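Local coordinates for peptidoglycan glycosyltransferase (Burkholderia ambifaria, PDB 5UY7), which belongs to the penicillin-binding proteins and carries a transpeptidase-family domain related in fold to the serine beta-lactamases, at residues A[269-274]-A[395-400]; A[279-284]-A[431-436]. One frame throughout, in Å; residues are numbered along the deposited sequence.

Interaction 1: A[269-274]-A[395-400]. With SO4 (sulfate ion), chain B.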
ATOM      1  N   GLY A 269       8.108   3.675   2.302  1.00 20.01           N
ATOM      2  CA  GLY A 269       8.385   4.427   1.087  1.00 19.26           C
ATOM      3  C   GLY A 269       7.123   4.880   0.375  1.00 18.60           C
ATOM      4  O   GLY A 269       6.115   5.230   1.001  1.00 18.17           O
ATOM      5  N   SER A 270       7.156   4.818  -0.962  1.00 16.29           N
ATOM      6  CA  SER A 270       6.087   5.399  -1.777  1.00 16.82           C
ATOM      7  C   SER A 270       4.719   4.790  -1.506  1.00 19.29           C
ATOM      8  O   SER A 270       3.704   5.387  -1.883  1.00 16.72           O
ATOM      9  CB  SER A 270       6.418   5.259  -3.263  1.00 17.26           C
ATOM     10  OG  SER A 270       7.590   5.988  -3.579  1.00 18.74           O
ATOM     11  N   ILE A 271       4.659   3.625  -0.857  1.00 15.50           N
ATOM     12  CA  ILE A 271       3.375   3.024  -0.504  1.00 14.10           C
ATOM     13  C   ILE A 271       2.561   3.928   0.410  1.00 15.58           C
ATOM     14  O   ILE A 271       1.328   3.808   0.465  1.00 15.61           O
ATOM     15  CB  ILE A 271       3.645   1.634   0.116  1.00 15.55           C
ATOM     16  CG1 ILE A 271       4.184   0.700  -0.972  1.00 15.87           C
ATOM     17  CG2 ILE A 271       2.401   1.051   0.771  1.00 17.67           C
ATOM     18  CD1 ILE A 271       4.856  -0.564  -0.418  1.00 17.40           C
ATOM     19  N   MET A 272       3.209   4.866   1.100  1.00 15.37           N
ATOM     20  CA  MET A 272       2.463   5.772   1.965  1.00 15.23           C
ATOM     21  C   MET A 272       1.877   6.969   1.233  1.00 16.91           C
ATOM     22  O   MET A 272       1.040   7.663   1.819  1.00 16.27           O
ATOM     23  CB  MET A 272       3.343   6.297   3.097  1.00 17.17           C
ATOM     24  CG  MET A 272       3.794   5.231   4.074  1.00 18.67           C
ATOM     25  SD  MET A 272       2.454   4.241   4.766  1.00 20.31           S
ATOM     26  CE  MET A 272       1.546   5.514   5.649  1.00 22.74           C
ATOM     27  N   LYS A 273       2.310   7.249   0.002  1.00 14.21           N
ATOM     28  CA  LYS A 273       1.852   8.468  -0.662  1.00 13.74           C
ATOM     29  C   LYS A 273       0.332   8.529  -0.783  1.00 14.06           C
ATOM     30  O   LYS A 273      -0.231   9.626  -0.592  1.00 15.08           O
ATOM     31  CB  LYS A 273       2.546   8.600  -2.027  1.00 14.19           C
ATOM     32  CG  LYS A 273       4.029   8.916  -1.884  1.00 13.37           C
ATOM     33  CD  LYS A 273       4.837   8.726  -3.181  1.00 16.79           C
ATOM     34  CE  LYS A 273       6.266   9.164  -2.936  1.00 16.26           C
ATOM     35  NZ  LYS A 273       7.248   8.735  -4.007  1.00 18.60           N
ATOM     36  N   PRO A 274      -0.387   7.434  -1.052  1.00 14.27           N
ATOM     37  CA  PRO A 274      -1.854   7.530  -1.088  1.00 13.66           C
ATOM     38  C   PRO A 274      -2.473   7.940   0.233  1.00 14.87           C
ATOM     39  O   PRO A 274      -3.566   8.515   0.219  1.00 15.69           O
ATOM     40  CB  PRO A 274      -2.285   6.116  -1.492  1.00 13.77           C
ATOM     41  CG  PRO A 274      -1.143   5.632  -2.304  1.00 13.83           C
ATOM     42  CD  PRO A 274       0.063   6.130  -1.589  1.00 14.60           C
ATOM     43  N   ARG A 395      -3.469  -4.325   5.793  1.00 18.36           N
ATOM     44  CA  ARG A 395      -4.638  -3.886   6.551  0.52 16.16           C
ATOM     45  C   ARG A 395      -4.956  -2.423   6.272  1.00 17.26           C
ATOM     46  O   ARG A 395      -6.123  -2.060   6.056  1.00 17.24           O
ATOM     47  CB  ARG A 395      -4.406  -4.116   8.045  0.52 19.89           C
ATOM     48  CG  ARG A 395      -5.516  -3.581   8.934  0.52 22.55           C
ATOM     49  CD  ARG A 395      -5.247  -3.883  10.406  0.52 25.78           C
ATOM     50  NE  ARG A 395      -3.952  -3.367  10.845  0.52 24.99           N
ATOM     51  CZ  ARG A 395      -3.417  -3.596  12.040  0.52 34.33           C
ATOM     52  NH1 ARG A 395      -4.062  -4.340  12.931  0.52 33.31           N
ATOM     53  NH2 ARG A 395      -2.234  -3.084  12.343  0.52 41.14           N
ATOM     54  N   ALA A 396      -3.929  -1.568   6.270  1.00 15.33           N
ATOM     55  CA  ALA A 396      -4.155  -0.150   6.000  1.00 16.42           C
ATOM     56  C   ALA A 396      -4.823   0.066   4.645  1.00 17.65           C
ATOM     57  O   ALA A 396      -5.721   0.909   4.518  1.00 15.97           O
ATOM     58  CB  ALA A 396      -2.832   0.617   6.080  1.00 16.00           C
ATOM     59  N   TYR A 397      -4.421  -0.697   3.618  1.00 14.29           N
ATOM     60  CA  TYR A 397      -5.014  -0.485   2.297  1.00 13.56           C
ATOM     61  C   TYR A 397      -6.477  -0.919   2.242  1.00 15.23           C
ATOM     62  O   TYR A 397      -7.203  -0.478   1.342  1.00 13.72           O
ATOM     63  CB  TYR A 397      -4.180  -1.184   1.208  1.00 14.08           C
ATOM     64  CG  TYR A 397      -3.166  -0.236   0.583  1.00 11.94           C
ATOM     65  CD1 TYR A 397      -2.058   0.202   1.308  1.00 12.92           C
ATOM     66  CD2 TYR A 397      -3.339   0.256  -0.708  1.00 18.08           C
ATOM     67  CE1 TYR A 397      -1.146   1.103   0.762  1.00 15.45           C
ATOM     68  CE2 TYR A 397      -2.425   1.145  -1.266  1.00 18.24           C
ATOM     69  CZ  TYR A 397      -1.329   1.558  -0.525  1.00 17.86           C
ATOM     70  OH  TYR A 397      -0.437   2.456  -1.086  1.00 18.43           O
ATOM     71  N   THR A 398      -6.942  -1.748   3.189  1.00 16.25           N
ATOM     72  CA  THR A 398      -8.370  -2.053   3.196  1.00 16.28           C
ATOM     73  C   THR A 398      -9.186  -0.808   3.491  1.00 16.59           C
ATOM     74  O   THR A 398     -10.341  -0.740   3.083  1.00 17.64           O
ATOM     75  CB  THR A 398      -8.746  -3.168   4.196  1.00 16.58           C
ATOM     76  OG1 THR A 398      -8.555  -2.722   5.554  1.00 18.96           O
ATOM     77  CG2 THR A 398      -7.943  -4.456   3.912  1.00 18.55           C
ATOM     78  N   ALA A 399      -8.604   0.194   4.164  1.00 15.86           N
ATOM     79  CA  ALA A 399      -9.345   1.426   4.411  1.00 17.87           C
ATOM     80  C   ALA A 399      -9.654   2.135   3.105  1.00 20.12           C
ATOM     81  O   ALA A 399     -10.735   2.704   2.943  1.00 18.09           O
ATOM     82  CB  ALA A 399      -8.561   2.346   5.348  1.00 17.44           C
ATOM     83  N   ILE A 400      -8.722   2.096   2.152  1.00 15.33           N
ATOM     84  CA  ILE A 400      -8.972   2.725   0.864  1.00 13.99           C
ATOM     85  C   ILE A 400      -9.910   1.863   0.037  1.00 13.79           C
ATOM     86  O   ILE A 400     -10.759   2.376  -0.696  1.00 15.88           O
ATOM     87  CB  ILE A 400      -7.630   2.971   0.144  1.00 13.39           C
ATOM     88  CG1 ILE A 400      -6.830   4.037   0.902  1.00 17.03           C
ATOM     89  CG2 ILE A 400      -7.850   3.368  -1.332  1.00 16.32           C
ATOM     90  CD1 ILE A 400      -5.393   4.171   0.401  1.00 16.81           C
TER
HETATM   91  S   SO4 B 701       9.445   3.435  -5.704  1.00 36.53           S
HETATM   92  O1  SO4 B 701       8.851   2.104  -5.548  1.00 39.48           O
HETATM   93  O2  SO4 B 701       8.924   4.071  -6.907  1.00 40.28           O
HETATM   94  O3  SO4 B 701      10.893   3.280  -5.818  1.00 46.73           O
HETATM   95  O4  SO4 B 701       9.171   4.301  -4.563  1.00 36.34           O
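Pro274 and Ile400 bring the two backbones closest, with their CA atoms 8.8 Å apart, where a 3-10 turn leading into helix 273-282 faces helix 390-401 and side chains bridge the gap. The first segment carries a serine-xx-lysine pattern at a helix start, Ser270 and Lys273, as in the active-site motif of penicillin-binding proteins. Tyr397 spans most of the distance. Its OH donates to Ile271 O at 2.7 Å, in the carbonyl plane on a lone pair (C=O...donor angle 132°), and the carbonyl oxygen lies at the ring's edge, in its plane. The first torsion of Tyr397, -94°, departs from a staggered value and carries the ring across. The side chains of Ile271 and Tyr397 cross nearly at right angles, CG2 of Ile271 reaching CE1 of Tyr397 at 3.5 Å. On the Pro274 side, the proline CG packs on the tyrosine OH, and its CB meets the terminal CD1 of Ile400 at 4.1 Å. Phe275 and Tyr397 stack edge-to-face, and Val482 and Met484 of strand 477-485 touch the tyrosine. The 3-10 turn carries Ser270, whose OG accepts from Lys273 NZ at 2.8 Å; Lys273 NZ also bonds Asn326 OD1 and Ser324 O. A sulfate, probably from the crystallisation liquor, takes a bond through O4 from Ser270 OG at 2.5 Å.

Interaction 2: A[279-284]-A[431-436]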
ATOM      1  N   LEU A 279      -5.522  11.822   3.429  1.00 13.36           N
ATOM      2  CA  LEU A 279      -5.806  12.679   4.576  1.00 13.62           C
ATOM      3  C   LEU A 279      -6.040  14.123   4.150  1.00 16.37           C
ATOM      4  O   LEU A 279      -6.964  14.773   4.645  1.00 16.93           O
ATOM      5  CB  LEU A 279      -4.662  12.598   5.594  1.00 15.83           C
ATOM      6  CG  LEU A 279      -4.897  13.396   6.878  1.00 17.15           C
ATOM      7  CD1 LEU A 279      -6.130  12.903   7.634  1.00 18.64           C
ATOM      8  CD2 LEU A 279      -3.646  13.330   7.751  1.00 18.08           C
ATOM      9  N   ALA A 280      -5.221  14.646   3.228  1.00 15.18           N
ATOM     10  CA  ALA A 280      -5.414  16.029   2.790  1.00 14.64           C
ATOM     11  C   ALA A 280      -6.759  16.214   2.093  1.00 17.28           C
ATOM     12  O   ALA A 280      -7.413  17.256   2.251  1.00 18.28           O
ATOM     13  CB  ALA A 280      -4.264  16.451   1.874  1.00 15.85           C
ATOM     14  N   LEU A 281      -7.190  15.223   1.311  1.00 15.20           N
ATOM     15  CA  LEU A 281      -8.543  15.267   0.754  1.00 16.93           C
ATOM     16  C   LEU A 281      -9.593  15.245   1.859  1.00 18.27           C
ATOM     17  O   LEU A 281     -10.545  16.038   1.848  1.00 19.67           O
ATOM     18  CB  LEU A 281      -8.763  14.081  -0.193  1.00 14.93           C
ATOM     19  CG  LEU A 281      -7.907  14.085  -1.459  1.00 16.11           C
ATOM     20  CD1 LEU A 281      -8.028  12.734  -2.167  1.00 16.86           C
ATOM     21  CD2 LEU A 281      -8.387  15.210  -2.378  1.00 17.51           C
ATOM     22  N   ASP A 282      -9.435  14.331   2.821  1.00 15.21           N
ATOM     23  CA  ASP A 282     -10.435  14.153   3.866  1.00 16.71           C
ATOM     24  C   ASP A 282     -10.560  15.397   4.736  1.00 21.49           C
ATOM     25  O   ASP A 282     -11.657  15.727   5.208  1.00 23.01           O
ATOM     26  CB  ASP A 282     -10.072  12.936   4.719  1.00 18.68           C
ATOM     27  CG  ASP A 282     -11.276  12.098   5.094  1.00 22.30           C
ATOM     28  OD1 ASP A 282     -12.103  11.804   4.201  1.00 19.79           O
ATOM     29  OD2 ASP A 282     -11.386  11.737   6.281  1.00 23.33           O
ATOM     30  N   LEU A 283      -9.445  16.087   4.978  1.00 19.34           N
ATOM     31  CA  LEU A 283      -9.452  17.322   5.755  1.00 20.08           C
ATOM     32  C   LEU A 283      -9.854  18.530   4.926  1.00 22.99           C
ATOM     33  O   LEU A 283      -9.883  19.644   5.465  1.00 24.53           O
ATOM     34  CB  LEU A 283      -8.073  17.554   6.381  1.00 19.15           C
ATOM     35  CG  LEU A 283      -7.687  16.508   7.426  1.00 21.29           C
ATOM     36  CD1 LEU A 283      -6.263  16.709   7.931  1.00 22.68           C
ATOM     37  CD2 LEU A 283      -8.679  16.573   8.580  1.00 26.03           C
ATOM     38  N   HIS A 284     -10.166  18.334   3.641  1.00 20.04           N
ATOM     39  CA  HIS A 284     -10.567  19.396   2.723  1.00 22.68           C
ATOM     40  C   HIS A 284      -9.443  20.397   2.466  1.00 24.01           C
ATOM     41  O   HIS A 284      -9.705  21.532   2.059  1.00 27.54           O
ATOM     42  CB  HIS A 284     -11.828  20.120   3.226  1.00 23.15           C
ATOM     43  CG  HIS A 284     -12.924  19.187   3.648  1.00 30.20           C
ATOM     44  ND1 HIS A 284     -13.550  18.329   2.768  1.00 39.03           N
ATOM     45  CD2 HIS A 284     -13.498  18.971   4.856  1.00 43.32           C
ATOM     46  CE1 HIS A 284     -14.466  17.628   3.414  1.00 40.06           C
ATOM     47  NE2 HIS A 284     -14.454  17.998   4.683  1.00 41.43           N
ATOM     48  N   ALA A 431     -12.119   7.912  -0.171  1.00 13.95           N
ATOM     49  CA  ALA A 431     -11.614   6.603  -0.578  1.00 12.67           C
ATOM     50  C   ALA A 431     -11.846   6.371  -2.063  1.00 15.85           C
ATOM     51  O   ALA A 431     -10.957   5.869  -2.764  1.00 14.63           O
ATOM     52  CB  ALA A 431     -12.272   5.494   0.252  1.00 15.39           C
ATOM     53  N   ARG A 432     -13.015   6.772  -2.564  1.00 15.81           N
ATOM     54  CA  ARG A 432     -13.311   6.603  -3.988  1.00 13.67           C
ATOM     55  C   ARG A 432     -12.374   7.446  -4.842  1.00 16.75           C
ATOM     56  O   ARG A 432     -11.860   6.974  -5.867  1.00 17.20           O
ATOM     57  CB  ARG A 432     -14.770   6.972  -4.264  1.00 17.66           C
ATOM     58  N   GLU A 433     -12.128   8.691  -4.424  1.00 13.68           N
ATOM     59  CA  GLU A 433     -11.203   9.564  -5.156  1.00 14.63           C
ATOM     60  C   GLU A 433      -9.813   8.950  -5.232  1.00 14.78           C
ATOM     61  O   GLU A 433      -9.167   8.981  -6.288  1.00 15.44           O
ATOM     62  CB  GLU A 433     -11.138  10.944  -4.490  1.00 15.64           C
ATOM     63  CG  GLU A 433     -12.366  11.804  -4.719  1.00 17.72           C
ATOM     64  CD  GLU A 433     -12.375  13.071  -3.868  1.00 24.50           C
ATOM     65  OE1 GLU A 433     -11.651  13.115  -2.851  1.00 26.11           O
ATOM     66  OE2 GLU A 433     -13.107  14.024  -4.227  1.00 28.63           O
ATOM     67  N   VAL A 434      -9.342   8.370  -4.127  1.00 12.81           N
ATOM     68  CA  VAL A 434      -7.994   7.811  -4.126  1.00 11.32           C
ATOM     69  C   VAL A 434      -7.941   6.514  -4.929  1.00 13.61           C
ATOM     70  O   VAL A 434      -6.945   6.250  -5.614  1.00 14.56           O
ATOM     71  CB  VAL A 434      -7.502   7.643  -2.676  1.00 12.55           C
ATOM     72  CG1 VAL A 434      -6.179   6.895  -2.628  1.00 15.61           C
ATOM     73  CG2 VAL A 434      -7.339   9.023  -2.057  1.00 15.39           C
ATOM     74  N   ARG A 435      -9.006   5.709  -4.908  1.00 14.23           N
ATOM     75  CA  ARG A 435      -9.002   4.505  -5.740  1.00 13.01           C
ATOM     76  C   ARG A 435      -8.853   4.872  -7.211  1.00 14.14           C
ATOM     77  O   ARG A 435      -8.121   4.199  -7.952  1.00 13.95           O
ATOM     78  CB  ARG A 435     -10.270   3.681  -5.510  1.00 14.53           C
ATOM     79  CG  ARG A 435     -10.292   2.958  -4.144  1.00 13.46           C
ATOM     80  CD  ARG A 435     -11.296   1.801  -4.101  1.00 13.13           C
ATOM     81  NE  ARG A 435     -12.658   2.196  -4.435  1.00 15.68           N
ATOM     82  CZ  ARG A 435     -13.515   2.758  -3.589  1.00 19.46           C
ATOM     83  NH1 ARG A 435     -13.156   3.027  -2.340  1.00 16.52           N
ATOM     84  NH2 ARG A 435     -14.740   3.056  -3.997  1.00 21.37           N
ATOM     85  N   THR A 436      -9.531   5.946  -7.647  1.00 13.72           N
ATOM     86  CA  THR A 436      -9.363   6.434  -9.015  1.00 12.89           C
ATOM     87  C   THR A 436      -7.905   6.793  -9.281  1.00 15.40           C
ATOM     88  O   THR A 436      -7.349   6.444 -10.337  1.00 16.89           O
ATOM     89  CB  THR A 436     -10.295   7.632  -9.253  1.00 17.47           C
ATOM     90  OG1 THR A 436     -11.659   7.196  -9.134  1.00 17.37           O
ATOM     91  CG2 THR A 436     -10.081   8.267 -10.644  1.00 19.39           C
TER
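Leu281, near the end of helix 273-282, reaches toward Glu433 and Val434 on helix 428-442, and the CA atoms of Leu281 and Glu433 stand 8.6 Å apart. This is helix-to-helix packing within the transpeptidase family region, made by side chains over a small interface of 113 Å². At the start of the second segment, Ala431 turns its methyl away from the leucine. Two residues on, Glu433 makes the first contact. Its CG lies beside the backbone N (chi1 -74°) and the chain is extended beyond it, which carries the carboxylate over to the leucine, crossing it at a slant. There Glu433 OE1 touches CD1 of Leu281 at 3.7 Å and CD2 of Leu281 at 3.9 Å, with the leucine CB and CG only slightly farther off. The carboxylate oxygen therefore rests against a hydrocarbon branch in plain van der Waals contact. One residue on, Val434 adds the apolar half: its CG2 meets the same CD1 of Leu281 at 3.8 Å, so a single methyl touches both partners. Arg435 leaves the interface, its guanidinium lying with one face over Arg432 CA, and its NE bonds Pro488 O. Past Leu281 the first helix ends in a Schellman motif at His284, whose positive phi (65°) goes with bonds back into the last turn, and Asp282 O lies over the centre of its imidazole. Asp282 OD1 ties this helix end to Thr430 OG1 in the first turn of helix 428-442 and to Thr427 N just before it. Pro288 packs on both Leu281 and Glu433, and helix 338-347 packs on Leu279 of helix 273-282 and on Leu283 just after it.

Overall arrangement
Helix 273-282 takes part in both contacts, its first turn, with the preceding 3-10 turn, in interaction 1 and its C-terminal end in interaction 2; their centres lie 12 Å apart. Along the chain the segments alternate, 269-274, 279-284, 395-400 and 431-436, so the pairings cross along the chain. Helices 390-401 and 428-442 receive them in turn, and these join directly: Ile400 O probably accepts from Arg435 NH1 at 3.0 Å, while Val434 CG1 packs on Ile400 CG2, and also on Pro274 CB of helix 273-282. Interaction 1, about 4 Å from the chain centre, borders strands 459-466 and 477-485 of the antiparallel sheet. Interaction 2, with its centre about 15 Å out, pairs the other end of the probable active-site helix with helix 428-442.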